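Local coordinates for bifunctional endomannanase/endoglucanase (Caldanaerobius polysaccharolyticus, PDB 3W0K), which probably hydrolyses internal beta-linkages of mannan and cellulose-type glucans, acting as a bifunctional endo-acting glycoside hydrolase of family 5, at residues 129-134 with 170-175; 153-158 with 184-189. All coordinates share one frame; numbering follows the deposited sequence.

Contact 1: residues 129-134 with 170-175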
loop_
_atom_site.group_PDB
_atom_site.type_symbol
_atom_site.label_atom_id
_atom_site.label_comp_id
_atom_site.label_asym_id
_atom_site.label_seq_id
_atom_site.Cartn_x
_atom_site.Cartn_y
_atom_site.Cartn_z
ATOM N N PHE A 129 -10.223 -4.342 -13.419
ATOM C CA PHE A 129 -10.713 -4.789 -12.119
ATOM C C PHE A 129 -9.699 -5.442 -11.180
ATOM O O PHE A 129 -9.960 -5.552 -9.982
ATOM C CB PHE A 129 -11.888 -5.753 -12.322
ATOM C CG PHE A 129 -13.110 -5.101 -12.898
ATOM C CD1 PHE A 129 -13.991 -4.414 -12.074
ATOM C CD2 PHE A 129 -13.376 -5.165 -14.262
ATOM C CE1 PHE A 129 -15.125 -3.795 -12.597
ATOM C CE2 PHE A 129 -14.508 -4.548 -14.797
ATOM C CZ PHE A 129 -15.382 -3.863 -13.960
ATOM N N LEU A 130 -8.551 -5.867 -11.700
ATOM C CA LEU A 130 -7.570 -6.541 -10.853
ATOM C C LEU A 130 -6.112 -6.315 -11.228
ATOM O O LEU A 130 -5.732 -6.438 -12.392
ATOM C CB LEU A 130 -7.858 -8.051 -10.843
ATOM C CG LEU A 130 -6.905 -8.988 -10.094
ATOM C CD1 LEU A 130 -6.978 -8.748 -8.593
ATOM C CD2 LEU A 130 -7.280 -10.424 -10.418
ATOM N N SER A 131 -5.301 -5.987 -10.224
ATOM C CA SER A 131 -3.865 -5.797 -10.411
ATOM C C SER A 131 -3.125 -6.527 -9.290
ATOM O O SER A 131 -3.704 -6.806 -8.236
ATOM C CB SER A 131 -3.487 -4.309 -10.436
ATOM O OG SER A 131 -3.809 -3.653 -9.224
ATOM N N PHE A 132 -1.860 -6.859 -9.542
ATOM C CA PHE A 132 -1.018 -7.569 -8.579
ATOM C C PHE A 132 0.124 -6.674 -8.101
ATOM O O PHE A 132 0.953 -6.255 -8.906
ATOM C CB PHE A 132 -0.385 -8.811 -9.230
ATOM C CG PHE A 132 -1.359 -9.909 -9.590
ATOM C CD1 PHE A 132 -2.676 -9.900 -9.137
ATOM C CD2 PHE A 132 -0.931 -10.977 -10.377
ATOM C CE1 PHE A 132 -3.550 -10.940 -9.460
ATOM C CE2 PHE A 132 -1.796 -12.021 -10.704
ATOM C CZ PHE A 132 -3.109 -12.001 -10.245
ATOM N N ASP A 133 0.169 -6.408 -6.796
ATOM C CA ASP A 133 1.216 -5.587 -6.170
ATOM C C ASP A 133 2.148 -6.629 -5.543
ATOM O O ASP A 133 1.881 -7.154 -4.462
ATOM C CB ASP A 133 0.570 -4.685 -5.113
ATOM C CG ASP A 133 1.543 -3.710 -4.478
ATOM O OD1 ASP A 133 2.707 -3.594 -4.923
ATOM O OD2 ASP A 133 1.120 -3.041 -3.515
ATOM N N LEU A 134 3.255 -6.900 -6.231
ATOM C CA LEU A 134 4.191 -7.961 -5.854
ATOM C C LEU A 134 4.603 -8.175 -4.406
ATOM O O LEU A 134 4.420 -9.269 -3.860
ATOM C CB LEU A 134 5.414 -7.940 -6.777
ATOM C CG LEU A 134 5.081 -7.932 -8.274
ATOM C CD1 LEU A 134 6.353 -8.196 -9.068
ATOM C CD2 LEU A 134 4.036 -8.996 -8.615
ATOM N N GLU A 170 -2.113 -6.510 -14.971
ATOM C CA GLU A 170 -1.432 -5.300 -14.527
ATOM C C GLU A 170 -0.670 -5.619 -13.249
ATOM O O GLU A 170 -1.199 -6.252 -12.332
ATOM C CB GLU A 170 -2.438 -4.173 -14.285
ATOM C CG GLU A 170 -1.813 -2.855 -13.842
ATOM C CD GLU A 170 -2.838 -1.743 -13.739
ATOM O OE1 GLU A 170 -3.106 -1.279 -12.613
ATOM O OE2 GLU A 170 -3.387 -1.343 -14.788
ATOM N N ILE A 171 0.583 -5.187 -13.211
ATOM C CA ILE A 171 1.463 -5.432 -12.081
ATOM C C ILE A 171 1.932 -4.121 -11.468
ATOM O O ILE A 171 2.170 -3.140 -12.173
ATOM C CB ILE A 171 2.674 -6.292 -12.523
ATOM C CG1 ILE A 171 2.185 -7.677 -12.961
ATOM C CG2 ILE A 171 3.688 -6.428 -11.392
ATOM C CD1 ILE A 171 3.216 -8.492 -13.716
ATOM N N VAL A 172 2.019 -4.115 -10.141
ATOM C CA VAL A 172 2.447 -2.955 -9.374
ATOM C C VAL A 172 3.634 -3.365 -8.511
ATOM O O VAL A 172 3.670 -4.481 -7.987
ATOM C CB VAL A 172 1.314 -2.467 -8.427
ATOM C CG1 VAL A 172 1.743 -1.212 -7.677
ATOM C CG2 VAL A 172 0.031 -2.221 -9.209
ATOM N N ILE A 173 4.624 -2.482 -8.411
ATOM C CA ILE A 173 5.799 -2.734 -7.581
ATOM C C ILE A 173 5.995 -1.557 -6.636
ATOM O O ILE A 173 5.768 -0.406 -7.016
ATOM C CB ILE A 173 7.087 -2.981 -8.415
ATOM C CG1 ILE A 173 7.415 -1.784 -9.307
ATOM C CG2 ILE A 173 6.936 -4.247 -9.248
ATOM C CD1 ILE A 173 8.781 -1.911 -9.991
ATOM N N ASP A 174 6.356 -1.855 -5.390
ATOM C CA ASP A 174 6.565 -0.833 -4.364
ATOM C C ASP A 174 7.991 -0.305 -4.341
ATOM O O ASP A 174 8.944 -1.043 -4.597
ATOM C CB ASP A 174 6.232 -1.388 -2.972
ATOM C CG ASP A 174 4.739 -1.572 -2.740
ATOM O OD1 ASP A 174 3.946 -1.521 -3.706
ATOM O OD2 ASP A 174 4.360 -1.772 -1.568
ATOM N N GLY A 175 8.129 0.970 -3.990
ATOM C CA GLY A 175 9.443 1.582 -3.921
ATOM C C GLY A 175 10.344 0.966 -2.864
ATOM O O GLY A 175 9.876 0.349 -1.901
HETATM O O HOH W 1 -3.404 -0.875 -9.592
#

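Contact 2: residues 153-158 with 184-189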
loop_
_atom_site.group_PDB
_atom_site.type_symbol
_atom_site.label_atom_id
_atom_site.label_comp_id
_atom_site.label_asym_id
_atom_site.label_seq_id
_atom_site.Cartn_x
_atom_site.Cartn_y
_atom_site.Cartn_z
ATOM N N SER A 153 16.349 -8.054 -10.274
ATOM C CA SER A 153 16.367 -9.399 -10.843
ATOM C C SER A 153 15.167 -10.221 -10.380
ATOM O O SER A 153 14.539 -10.909 -11.186
ATOM C CB SER A 153 17.674 -10.118 -10.496
ATOM O OG SER A 153 18.769 -9.527 -11.176
ATOM N N LEU A 154 14.826 -10.118 -9.096
ATOM C CA LEU A 154 13.685 -10.853 -8.558
ATOM C C LEU A 154 12.372 -10.324 -9.128
ATOM O O LEU A 154 11.486 -11.098 -9.474
ATOM C CB LEU A 154 13.655 -10.793 -7.027
ATOM C CG LEU A 154 12.498 -11.562 -6.370
ATOM C CD1 LEU A 154 12.532 -13.038 -6.760
ATOM C CD2 LEU A 154 12.573 -11.396 -4.856
ATOM N N ILE A 155 12.245 -9.001 -9.205
ATOM C CA ILE A 155 11.037 -8.389 -9.752
ATOM C C ILE A 155 10.851 -8.810 -11.211
ATOM O O ILE A 155 9.761 -9.208 -11.611
ATOM C CB ILE A 155 11.094 -6.847 -9.644
ATOM C CG1 ILE A 155 11.084 -6.422 -8.170
ATOM C CG2 ILE A 155 9.932 -6.206 -10.399
ATOM C CD1 ILE A 155 9.820 -6.811 -7.407
ATOM N N ILE A 156 11.933 -8.767 -11.985
ATOM C CA ILE A 156 11.883 -9.152 -13.394
ATOM C C ILE A 156 11.493 -10.624 -13.547
ATOM O O ILE A 156 10.660 -10.965 -14.391
ATOM C CB ILE A 156 13.226 -8.845 -14.096
ATOM C CG1 ILE A 156 13.409 -7.327 -14.209
ATOM C CG2 ILE A 156 13.266 -9.479 -15.486
ATOM C CD1 ILE A 156 14.804 -6.902 -14.624
ATOM N N ARG A 157 12.047 -11.485 -12.696
ATOM C CA ARG A 157 11.721 -12.906 -12.746
ATOM C C ARG A 157 10.231 -13.118 -12.463
ATOM O O ARG A 157 9.560 -13.877 -13.159
ATOM C CB ARG A 157 12.544 -13.696 -11.722
ATOM C CG ARG A 157 12.186 -15.173 -11.710
ATOM C CD ARG A 157 12.824 -15.951 -10.576
ATOM N NE ARG A 157 12.283 -17.307 -10.552
ATOM C CZ ARG A 157 12.400 -18.160 -9.540
ATOM N NH1 ARG A 157 13.055 -17.815 -8.435
ATOM N NH2 ARG A 157 11.818 -19.350 -9.618
ATOM N N THR A 158 9.724 -12.432 -11.444
ATOM C CA THR A 158 8.325 -12.552 -11.047
ATOM C C THR A 158 7.375 -12.008 -12.111
ATOM O O THR A 158 6.369 -12.644 -12.432
ATOM C CB THR A 158 8.084 -11.851 -9.695
ATOM O OG1 THR A 158 9.024 -12.349 -8.735
ATOM C CG2 THR A 158 6.676 -12.138 -9.186
ATOM N N PRO A 184 14.432 3.832 -11.041
ATOM C CA PRO A 184 14.602 4.063 -12.480
ATOM C C PRO A 184 15.092 2.826 -13.234
ATOM O O PRO A 184 14.823 2.672 -14.428
ATOM C CB PRO A 184 15.611 5.216 -12.528
ATOM C CG PRO A 184 16.373 5.076 -11.250
ATOM C CD PRO A 184 15.299 4.726 -10.254
ATOM N N GLU A 185 15.749 1.919 -12.514
ATOM C CA GLU A 185 16.265 0.686 -13.102
ATOM C C GLU A 185 15.152 -0.261 -13.555
ATOM O O GLU A 185 15.396 -1.183 -14.331
ATOM C CB GLU A 185 17.219 -0.030 -12.130
ATOM C CG GLU A 185 16.590 -0.510 -10.812
ATOM C CD GLU A 185 16.537 0.561 -9.721
ATOM O OE1 GLU A 185 16.744 1.759 -10.005
ATOM O OE2 GLU A 185 16.287 0.197 -8.556
ATOM N N LEU A 186 13.930 -0.023 -13.081
ATOM C CA LEU A 186 12.791 -0.859 -13.455
ATOM C C LEU A 186 11.733 -0.076 -14.239
ATOM O O LEU A 186 10.613 -0.550 -14.437
ATOM C CB LEU A 186 12.165 -1.492 -12.206
ATOM C CG LEU A 186 12.991 -2.580 -11.511
ATOM C CD1 LEU A 186 12.422 -2.875 -10.135
ATOM C CD2 LEU A 186 13.023 -3.842 -12.371
ATOM N N ALA A 187 12.114 1.105 -14.720
ATOM C CA ALA A 187 11.211 1.972 -15.476
ATOM C C ALA A 187 10.661 1.366 -16.770
ATOM O O ALA A 187 9.505 1.602 -17.127
ATOM C CB ALA A 187 11.902 3.299 -15.778
ATOM N N HIS A 188 11.479 0.576 -17.459
ATOM C CA HIS A 188 11.079 -0.029 -18.728
ATOM C C HIS A 188 10.306 -1.344 -18.625
ATOM O O HIS A 188 9.975 -1.951 -19.648
ATOM C CB HIS A 188 12.306 -0.211 -19.619
ATOM N N LEU A 189 9.975 -1.760 -17.405
ATOM C CA LEU A 189 9.260 -3.019 -17.202
ATOM C C LEU A 189 7.757 -2.966 -17.497
ATOM O O LEU A 189 7.101 -4.005 -17.577
ATOM C CB LEU A 189 9.515 -3.540 -15.785
ATOM C CG LEU A 189 9.267 -5.025 -15.519
ATOM C CD1 LEU A 189 10.023 -5.884 -16.529
ATOM C CD2 LEU A 189 9.708 -5.358 -14.102
#

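Contact 1: residues 129-134 with 170-175
F132 is held between E170 and V172, the centre of a parallel pairing of strands 130-133 and 170-174, neighbours in the closed eight-stranded barrel. Its N donates to E170 O (2.9 Å), and its O accepts from V172 N (2.7 Å) at a nearly straight N-H...O angle of 165°. Two residues on, L134 N donates to V172 O at 3.0 Å. The C-terminal half is tightly packed. CG2 of I171 fits against the branch of L134, 3.7 Å from CG, with both methyls close behind. On the other face, V172 CG1 lies against D133 OD1.

The looser part is the E170 end, where the extended glutamate is partly exposed and a water, 2.8 Å from S131 OG, donates to E170 OE1. S131 OG is also hydrogen-bonded to H78.

Near the C-terminal ends, the side chains of D133 and D174, both buried, cross at about a right angle, their carboxylate planes 49° apart. With CG anti to the backbone N (chi1 -175°), D133 carries its carboxylate carbon toward D174. D133 OD1 stands only 2.7 Å from D174 OD1. D133 OD2 is in a salt bridge with R40, D174 OD2 in one with R196 and hydrogen-bonded to E137 N. Two carboxylate oxygens so close in a buried place suggest that one acid is probably protonated, with the two arginines probably offsetting the remaining negative charge.

Contact 2: residues 153-158 with 184-189
The outer helical layer of the beta/alpha barrel supplies this contact: I155 and I156 of helix 148-165 meet L186 and L189 of the loop that leads from helix 176-179 to strand 192-197. No hydrogen bond crosses between the segments, and the four aliphatic side chains do all the touching. L186 divides its branches between the two isoleucines. Its CD1 lies 4.2 Å from I155 CG2, and its CD2 is 4.0 Å from I156 CG1, with the I156 CD1 methyl close beside it. L189 uses a single methyl for both: CD2 is 3.8 Å from I155 CG2 and 4.2 Å from I156 CG1. In I155, CG2 is anti to the backbone N while CG1 stands beside it (chi1 -66°), and the gamma methyl rather than the ethyl arm faces both leucines. I155 crosses L186 at about a right angle; the other three pairs meet at a slant. I155 and L186 are buried, whereas I156 and L189 remain partly exposed, placing the pairing at the edge of the core.

Polar ties flank it, E185 to R148 by a salt bridge and L189 O to R163 by a hydrogen bond. I155 and L186 both also touch I173 of strand 170-174, and L189 packs on V159, one turn along the helix from I155. Such apolar packing of a helix against the loop of the next beta-alpha unit, with only 190 Å² buried, belongs to the outer shell of a TIM barrel.

Overall arrangement
Contacts 1 and 2 lie 13 Å apart between centres in one sector of the TIM barrel: contact 1 lies in the barrel wall, contact 2 in the layer that surrounds it. Strand 130-133, helix 148-165 and strand 170-174 make a beta-alpha-beta unit: contact 1 pairs its strands, and contact 2 packs the later loop 184-189 alongside its helix. I173 joins the two, with CG2 3.8 Å from I155 CG2 and CD1 3.8 Å from L186 CD1. L134 adds a second junction, its CD1 lying 4.0 Å from T158 CG2. Shortly after strand 130-133 comes N136-E137-P138, matching the Asn-Glu-Pro motif that carries the acid/base in family 5, so the D133-D174 end of contact 1 probably borders the active site, unlike contact 2.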